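Local coordinates for CytC3 (Streptomyces, PDB 3GJA), which is a nonheme iron halogenase with a beta-barrel fold, probably chlorinating an amino acid-derived substrate in a biosynthetic pathway, at residues Asn9-Phe20 with Pro84-Leu93. Residues are numbered along the deposited sequence; the frame is centred on the assembly and turned at random.
Sequences NFTFSPEEVARF and PEIVDRVGSL
Glu85 CG sits over the centre of one face of the Phe10 ring, 3.6 Å from its centroid, a CH-pi contact. The Glu85 carboxylate stacks nearly flat on this ring, the two planes 15° apart, and also pairs with Arg83. Asp88 OD2 lies at the ring's edge. The contact lies outside the sheet of this cupin-type beta-barrel fold. Arg89 CG covers one face of the Phe12 ring, offset toward the rim, while Leu93 CD1 meets the edge at Phe12 CD2, 3.4 Å away. The Phe20 ring takes Leu93 CD2 over its centre.

Residues 9-13 run beside helix 84-94, and the start of helix 14-23 crosses its C-terminal part at -68°; Phe12 and Phe20 also touch Ile26 of strand 25-30. Ser13 and Glu16 form a capping box that starts the first helix. With CG anti to the carbonyl carbon (chi1 -67°), Phe10 lies alongside Glu85. An alanine in place of Phe10 would take the ring off Glu85 CG and is likely to leave that side chain freer to turn, though Arg83 still holds its carboxylate. Phe10 N donates to Asp88 OD2 (3.0 Å), on the anti side of a carboxylate whose OD1 pairs with Arg315. Arg89 NE bonds to Glu85 O at 2.7 Å, which fixes the bent arginine chain. Ser92 OG accepts from Phe12 N at 2.9 Å and donates to Asp88 O at 2.7 Å.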
ATOM      1  N   ASN A   9      -0.121  -1.845  21.844  1.00 57.32           N
ATOM      2  CA  ASN A   9       0.477  -2.756  20.882  1.00 56.07           C
ATOM      3  C   ASN A   9      -0.617  -3.222  19.922  1.00 54.95           C
ATOM      4  O   ASN A   9      -1.758  -3.421  20.338  1.00 55.62           O
ATOM      5  CB  ASN A   9       1.073  -3.945  21.642  1.00 57.82           C
ATOM      6  CG  ASN A   9       1.579  -5.036  20.730  1.00 58.40           C
ATOM      7  OD1 ASN A   9       0.818  -5.629  19.969  1.00 59.58           O
ATOM      8  ND2 ASN A   9       2.872  -5.320  20.812  1.00 60.60           N
ATOM      9  N   PHE A  10      -0.282  -3.389  18.644  1.00 51.98           N
ATOM     10  CA  PHE A  10      -1.275  -3.837  17.669  1.00 50.56           C
ATOM     11  C   PHE A  10      -0.854  -5.093  16.913  1.00 50.43           C
ATOM     12  O   PHE A  10      -1.350  -5.375  15.824  1.00 51.51           O
ATOM     13  CB  PHE A  10      -1.592  -2.704  16.694  1.00 49.17           C
ATOM     14  CG  PHE A  10      -2.301  -1.550  17.335  1.00 48.93           C
ATOM     15  CD1 PHE A  10      -3.660  -1.626  17.620  1.00 50.19           C
ATOM     16  CD2 PHE A  10      -1.604  -0.407  17.704  1.00 49.06           C
ATOM     17  CE1 PHE A  10      -4.315  -0.578  18.266  1.00 48.42           C
ATOM     18  CE2 PHE A  10      -2.247   0.643  18.352  1.00 48.15           C
ATOM     19  CZ  PHE A  10      -3.603   0.556  18.633  1.00 48.61           C
ATOM     20  N   THR A  11       0.062  -5.847  17.508  1.00 49.58           N
ATOM     21  CA  THR A  11       0.554  -7.086  16.926  1.00 48.91           C
ATOM     22  C   THR A  11      -0.608  -8.057  16.750  1.00 48.69           C
ATOM     23  O   THR A  11      -1.520  -8.088  17.568  1.00 49.53           O
ATOM     24  CB  THR A  11       1.599  -7.746  17.850  1.00 49.74           C
ATOM     25  OG1 THR A  11       2.688  -6.842  18.060  1.00 51.34           O
ATOM     26  CG2 THR A  11       2.125  -9.036  17.234  1.00 50.10           C
ATOM     27  N   PHE A  12      -0.586  -8.845  15.683  1.00 48.08           N
ATOM     28  CA  PHE A  12      -1.651  -9.815  15.468  1.00 48.25           C
ATOM     29  C   PHE A  12      -1.484 -10.992  16.421  1.00 49.69           C
ATOM     30  O   PHE A  12      -0.379 -11.305  16.856  1.00 47.55           O
ATOM     31  CB  PHE A  12      -1.626 -10.354  14.038  1.00 47.87           C
ATOM     32  CG  PHE A  12      -2.318  -9.479  13.040  1.00 45.65           C
ATOM     33  CD1 PHE A  12      -3.608  -9.012  13.280  1.00 43.98           C
ATOM     34  CD2 PHE A  12      -1.703  -9.167  11.832  1.00 43.40           C
ATOM     35  CE1 PHE A  12      -4.280  -8.249  12.328  1.00 44.05           C
ATOM     36  CE2 PHE A  12      -2.362  -8.405  10.872  1.00 43.54           C
ATOM     37  CZ  PHE A  12      -3.655  -7.944  11.119  1.00 43.45           C
ATOM     38  N   SER A  13      -2.594 -11.644  16.738  1.00 51.35           N
ATOM     39  CA  SER A  13      -2.570 -12.803  17.610  1.00 53.44           C
ATOM     40  C   SER A  13      -2.081 -13.962  16.751  1.00 54.93           C
ATOM     41  O   SER A  13      -2.071 -13.867  15.526  1.00 55.30           O
ATOM     42  CB  SER A  13      -3.978 -13.111  18.111  1.00 53.98           C
ATOM     43  OG  SER A  13      -4.794 -13.578  17.049  1.00 54.54           O
ATOM     44  N   PRO A  14      -1.664 -15.071  17.377  1.00 56.59           N
ATOM     45  CA  PRO A  14      -1.193 -16.206  16.578  1.00 56.91           C
ATOM     46  C   PRO A  14      -2.280 -16.729  15.637  1.00 57.30           C
ATOM     47  O   PRO A  14      -1.989 -17.203  14.539  1.00 57.29           O
ATOM     48  CB  PRO A  14      -0.787 -17.227  17.640  1.00 57.11           C
ATOM     49  CG  PRO A  14      -1.683 -16.886  18.799  1.00 56.87           C
ATOM     50  CD  PRO A  14      -1.621 -15.386  18.814  1.00 56.52           C
ATOM     51  N   GLU A  15      -3.533 -16.628  16.071  1.00 57.34           N
ATOM     52  CA  GLU A  15      -4.661 -17.085  15.268  1.00 58.39           C
ATOM     53  C   GLU A  15      -4.845 -16.207  14.029  1.00 57.70           C
ATOM     54  O   GLU A  15      -4.996 -16.704  12.910  1.00 56.53           O
ATOM     55  CB  GLU A  15      -5.947 -17.057  16.095  1.00 61.25           C
ATOM     56  CG  GLU A  15      -7.160 -17.587  15.346  1.00 67.51           C
ATOM     57  CD  GLU A  15      -8.452 -17.454  16.136  1.00 71.44           C
ATOM     58  OE1 GLU A  15      -8.497 -17.928  17.294  1.00 72.82           O
ATOM     59  OE2 GLU A  15      -9.428 -16.884  15.594  1.00 74.01           O
ATOM     60  N   GLU A  16      -4.837 -14.896  14.239  1.00 55.33           N
ATOM     61  CA  GLU A  16      -5.012 -13.952  13.149  1.00 53.83           C
ATOM     62  C   GLU A  16      -3.923 -14.129  12.103  1.00 52.26           C
ATOM     63  O   GLU A  16      -4.191 -14.064  10.904  1.00 50.40           O
ATOM     64  CB  GLU A  16      -5.012 -12.530  13.704  1.00 53.10           C
ATOM     65  CG  GLU A  16      -6.079 -12.339  14.755  1.00 55.15           C
ATOM     66  CD  GLU A  16      -6.051 -10.972  15.384  1.00 56.68           C
ATOM     67  OE1 GLU A  16      -4.967 -10.547  15.835  1.00 57.99           O
ATOM     68  OE2 GLU A  16      -7.117 -10.325  15.440  1.00 57.81           O
ATOM     69  N   VAL A  17      -2.696 -14.360  12.559  1.00 52.37           N
ATOM     70  CA  VAL A  17      -1.575 -14.569  11.649  1.00 52.20           C
ATOM     71  C   VAL A  17      -1.833 -15.828  10.827  1.00 51.84           C
ATOM     72  O   VAL A  17      -1.568 -15.862   9.629  1.00 51.38           O
ATOM     73  CB  VAL A  17      -0.243 -14.734  12.425  1.00 52.84           C
ATOM     74  CG1 VAL A  17       0.892 -15.063  11.462  1.00 52.20           C
ATOM     75  CG2 VAL A  17       0.073 -13.454  13.190  1.00 52.28           C
ATOM     76  N   ALA A  18      -2.364 -16.858  11.479  1.00 52.22           N
ATOM     77  CA  ALA A  18      -2.663 -18.121  10.813  1.00 52.74           C
ATOM     78  C   ALA A  18      -3.723 -17.906   9.743  1.00 52.65           C
ATOM     79  O   ALA A  18      -3.622 -18.440   8.636  1.00 53.61           O
ATOM     80  CB  ALA A  18      -3.150 -19.151  11.825  1.00 52.19           C
ATOM     81  N   ARG A  19      -4.740 -17.126  10.094  1.00 50.88           N
ATOM     82  CA  ARG A  19      -5.833 -16.806   9.187  1.00 50.28           C
ATOM     83  C   ARG A  19      -5.271 -16.122   7.942  1.00 49.47           C
ATOM     84  O   ARG A  19      -5.627 -16.467   6.815  1.00 48.54           O
ATOM     85  CB  ARG A  19      -6.822 -15.878   9.888  1.00 51.80           C
ATOM     86  CG  ARG A  19      -8.068 -15.537   9.093  1.00 54.98           C
ATOM     87  CD  ARG A  19      -8.815 -14.419   9.789  1.00 57.00           C
ATOM     88  NE  ARG A  19      -8.918 -14.682  11.221  1.00 60.91           N
ATOM     89  CZ  ARG A  19      -9.296 -13.784  12.125  1.00 62.19           C
ATOM     90  NH1 ARG A  19      -9.613 -12.550  11.752  1.00 61.92           N
ATOM     91  NH2 ARG A  19      -9.350 -14.120  13.409  1.00 63.21           N
ATOM     92  N   PHE A  20      -4.385 -15.155   8.156  1.00 47.98           N
ATOM     93  CA  PHE A  20      -3.770 -14.430   7.055  1.00 46.36           C
ATOM     94  C   PHE A  20      -2.962 -15.384   6.186  1.00 47.58           C
ATOM     95  O   PHE A  20      -2.949 -15.270   4.961  1.00 47.63           O
ATOM     96  CB  PHE A  20      -2.841 -13.341   7.587  1.00 42.96           C
ATOM     97  CG  PHE A  20      -2.149 -12.566   6.506  1.00 42.02           C
ATOM     98  CD1 PHE A  20      -2.746 -11.438   5.950  1.00 40.65           C
ATOM     99  CD2 PHE A  20      -0.913 -12.982   6.019  1.00 40.69           C
ATOM    100  CE1 PHE A  20      -2.119 -10.733   4.921  1.00 42.00           C
ATOM    101  CE2 PHE A  20      -0.281 -12.287   4.994  1.00 40.40           C
ATOM    102  CZ  PHE A  20      -0.884 -11.159   4.442  1.00 39.82           C
ATOM    103  N   PRO A  84       1.044   2.784  14.257  1.00 40.46           N
ATOM    104  CA  PRO A  84       1.240   1.524  14.981  1.00 40.23           C
ATOM    105  C   PRO A  84       0.152   0.527  14.591  1.00 40.54           C
ATOM    106  O   PRO A  84       0.407  -0.675  14.460  1.00 39.42           O
ATOM    107  CB  PRO A  84       1.127   1.948  16.442  1.00 40.36           C
ATOM    108  CG  PRO A  84       1.682   3.336  16.422  1.00 38.60           C
ATOM    109  CD  PRO A  84       1.052   3.928  15.187  1.00 38.31           C
ATOM    110  N   GLU A  85      -1.064   1.041  14.412  1.00 39.40           N
ATOM    111  CA  GLU A  85      -2.202   0.213  14.030  1.00 38.97           C
ATOM    112  C   GLU A  85      -1.931  -0.499  12.706  1.00 38.70           C
ATOM    113  O   GLU A  85      -2.513  -1.547  12.423  1.00 38.39           O
ATOM    114  CB  GLU A  85      -3.472   1.063  13.933  1.00 38.69           C
ATOM    115  CG  GLU A  85      -3.888   1.679  15.264  1.00 41.51           C
ATOM    116  CD  GLU A  85      -3.236   3.029  15.540  1.00 41.51           C
ATOM    117  OE1 GLU A  85      -2.121   3.291  15.044  1.00 40.12           O
ATOM    118  OE2 GLU A  85      -3.844   3.832  16.270  1.00 44.85           O
ATOM    119  N   ILE A  86      -1.047   0.070  11.894  1.00 37.78           N
ATOM    120  CA  ILE A  86      -0.693  -0.563  10.634  1.00 37.45           C
ATOM    121  C   ILE A  86       0.612  -1.337  10.784  1.00 38.09           C
ATOM    122  O   ILE A  86       0.661  -2.546  10.544  1.00 38.71           O
ATOM    123  CB  ILE A  86      -0.529   0.467   9.496  1.00 34.73           C
ATOM    124  CG1 ILE A  86      -1.893   1.036   9.100  1.00 35.66           C
ATOM    125  CG2 ILE A  86       0.118  -0.193   8.282  1.00 34.07           C
ATOM    126  CD1 ILE A  86      -1.823   2.089   7.995  1.00 32.16           C
ATOM    127  N   VAL A  87       1.661  -0.630  11.195  1.00 37.80           N
ATOM    128  CA  VAL A  87       2.991  -1.205  11.365  1.00 38.34           C
ATOM    129  C   VAL A  87       3.080  -2.417  12.295  1.00 39.12           C
ATOM    130  O   VAL A  87       3.738  -3.401  11.963  1.00 38.52           O
ATOM    131  CB  VAL A  87       3.981  -0.118  11.832  1.00 39.77           C
ATOM    132  CG1 VAL A  87       5.315  -0.743  12.199  1.00 40.50           C
ATOM    133  CG2 VAL A  87       4.167   0.907  10.724  1.00 38.31           C
ATOM    134  N   ASP A  88       2.436  -2.366  13.455  1.00 39.25           N
ATOM    135  CA  ASP A  88       2.498  -3.520  14.346  1.00 41.43           C
ATOM    136  C   ASP A  88       1.858  -4.741  13.688  1.00 41.47           C
ATOM    137  O   ASP A  88       2.316  -5.869  13.873  1.00 41.06           O
ATOM    138  CB  ASP A  88       1.785  -3.252  15.678  1.00 43.92           C
ATOM    139  CG  ASP A  88       2.481  -2.199  16.521  1.00 44.16           C
ATOM    140  OD1 ASP A  88       3.672  -1.917  16.271  1.00 42.89           O
ATOM    141  OD2 ASP A  88       1.828  -1.666  17.444  1.00 45.39           O
ATOM    142  N   ARG A  89       0.793  -4.519  12.922  1.00 42.34           N
ATOM    143  CA  ARG A  89       0.114  -5.631  12.268  1.00 41.90           C
ATOM    144  C   ARG A  89       0.916  -6.184  11.098  1.00 41.02           C
ATOM    145  O   ARG A  89       1.046  -7.398  10.959  1.00 40.95           O
ATOM    146  CB  ARG A  89      -1.298  -5.219  11.833  1.00 42.92           C
ATOM    147  CG  ARG A  89      -2.283  -5.208  13.003  1.00 45.96           C
ATOM    148  CD  ARG A  89      -3.723  -4.975  12.584  1.00 44.71           C
ATOM    149  NE  ARG A  89      -4.154  -3.627  12.914  1.00 49.64           N
ATOM    150  CZ  ARG A  89      -5.177  -3.330  13.709  1.00 46.51           C
ATOM    151  NH1 ARG A  89      -5.899  -4.284  14.270  1.00 46.51           N
ATOM    152  NH2 ARG A  89      -5.471  -2.065  13.948  1.00 48.24           N
ATOM    153  N   VAL A  90       1.466  -5.307  10.266  1.00 40.00           N
ATOM    154  CA  VAL A  90       2.263  -5.776   9.142  1.00 39.52           C
ATOM    155  C   VAL A  90       3.488  -6.504   9.697  1.00 41.13           C
ATOM    156  O   VAL A  90       3.871  -7.568   9.203  1.00 40.34           O
ATOM    157  CB  VAL A  90       2.737  -4.609   8.254  1.00 38.50           C
ATOM    158  CG1 VAL A  90       3.681  -5.127   7.175  1.00 34.26           C
ATOM    159  CG2 VAL A  90       1.539  -3.924   7.617  1.00 36.45           C
ATOM    160  N   GLY A  91       4.082  -5.919  10.736  1.00 42.54           N
ATOM    161  CA  GLY A  91       5.259  -6.494  11.367  1.00 41.74           C
ATOM    162  C   GLY A  91       5.042  -7.903  11.880  1.00 43.02           C
ATOM    163  O   GLY A  91       5.966  -8.709  11.880  1.00 41.07           O
ATOM    164  N   SER A  92       3.829  -8.200  12.334  1.00 43.11           N
ATOM    165  CA  SER A  92       3.513  -9.535  12.824  1.00 44.24           C
ATOM    166  C   SER A  92       3.529 -10.528  11.662  1.00 45.58           C
ATOM    167  O   SER A  92       3.613 -11.738  11.870  1.00 46.81           O
ATOM    168  CB  SER A  92       2.120  -9.557  13.450  1.00 43.75           C
ATOM    169  OG  SER A  92       1.951  -8.499  14.368  1.00 49.08           O
ATOM    170  N   LEU A  93       3.451 -10.012  10.439  1.00 44.78           N
ATOM    171  CA  LEU A  93       3.412 -10.859   9.255  1.00 44.59           C
ATOM    172  C   LEU A  93       4.738 -11.057   8.547  1.00 43.48           C
ATOM    173  O   LEU A  93       5.096 -12.179   8.194  1.00 42.71           O
ATOM    174  CB  LEU A  93       2.395 -10.297   8.256  1.00 45.47           C
ATOM    175  CG  LEU A  93       0.905 -10.643   8.382  1.00 46.02           C
ATOM    176  CD1 LEU A  93       0.485 -10.788   9.819  1.00 46.07           C
ATOM    177  CD2 LEU A  93       0.099  -9.557   7.682  1.00 44.82           C
TER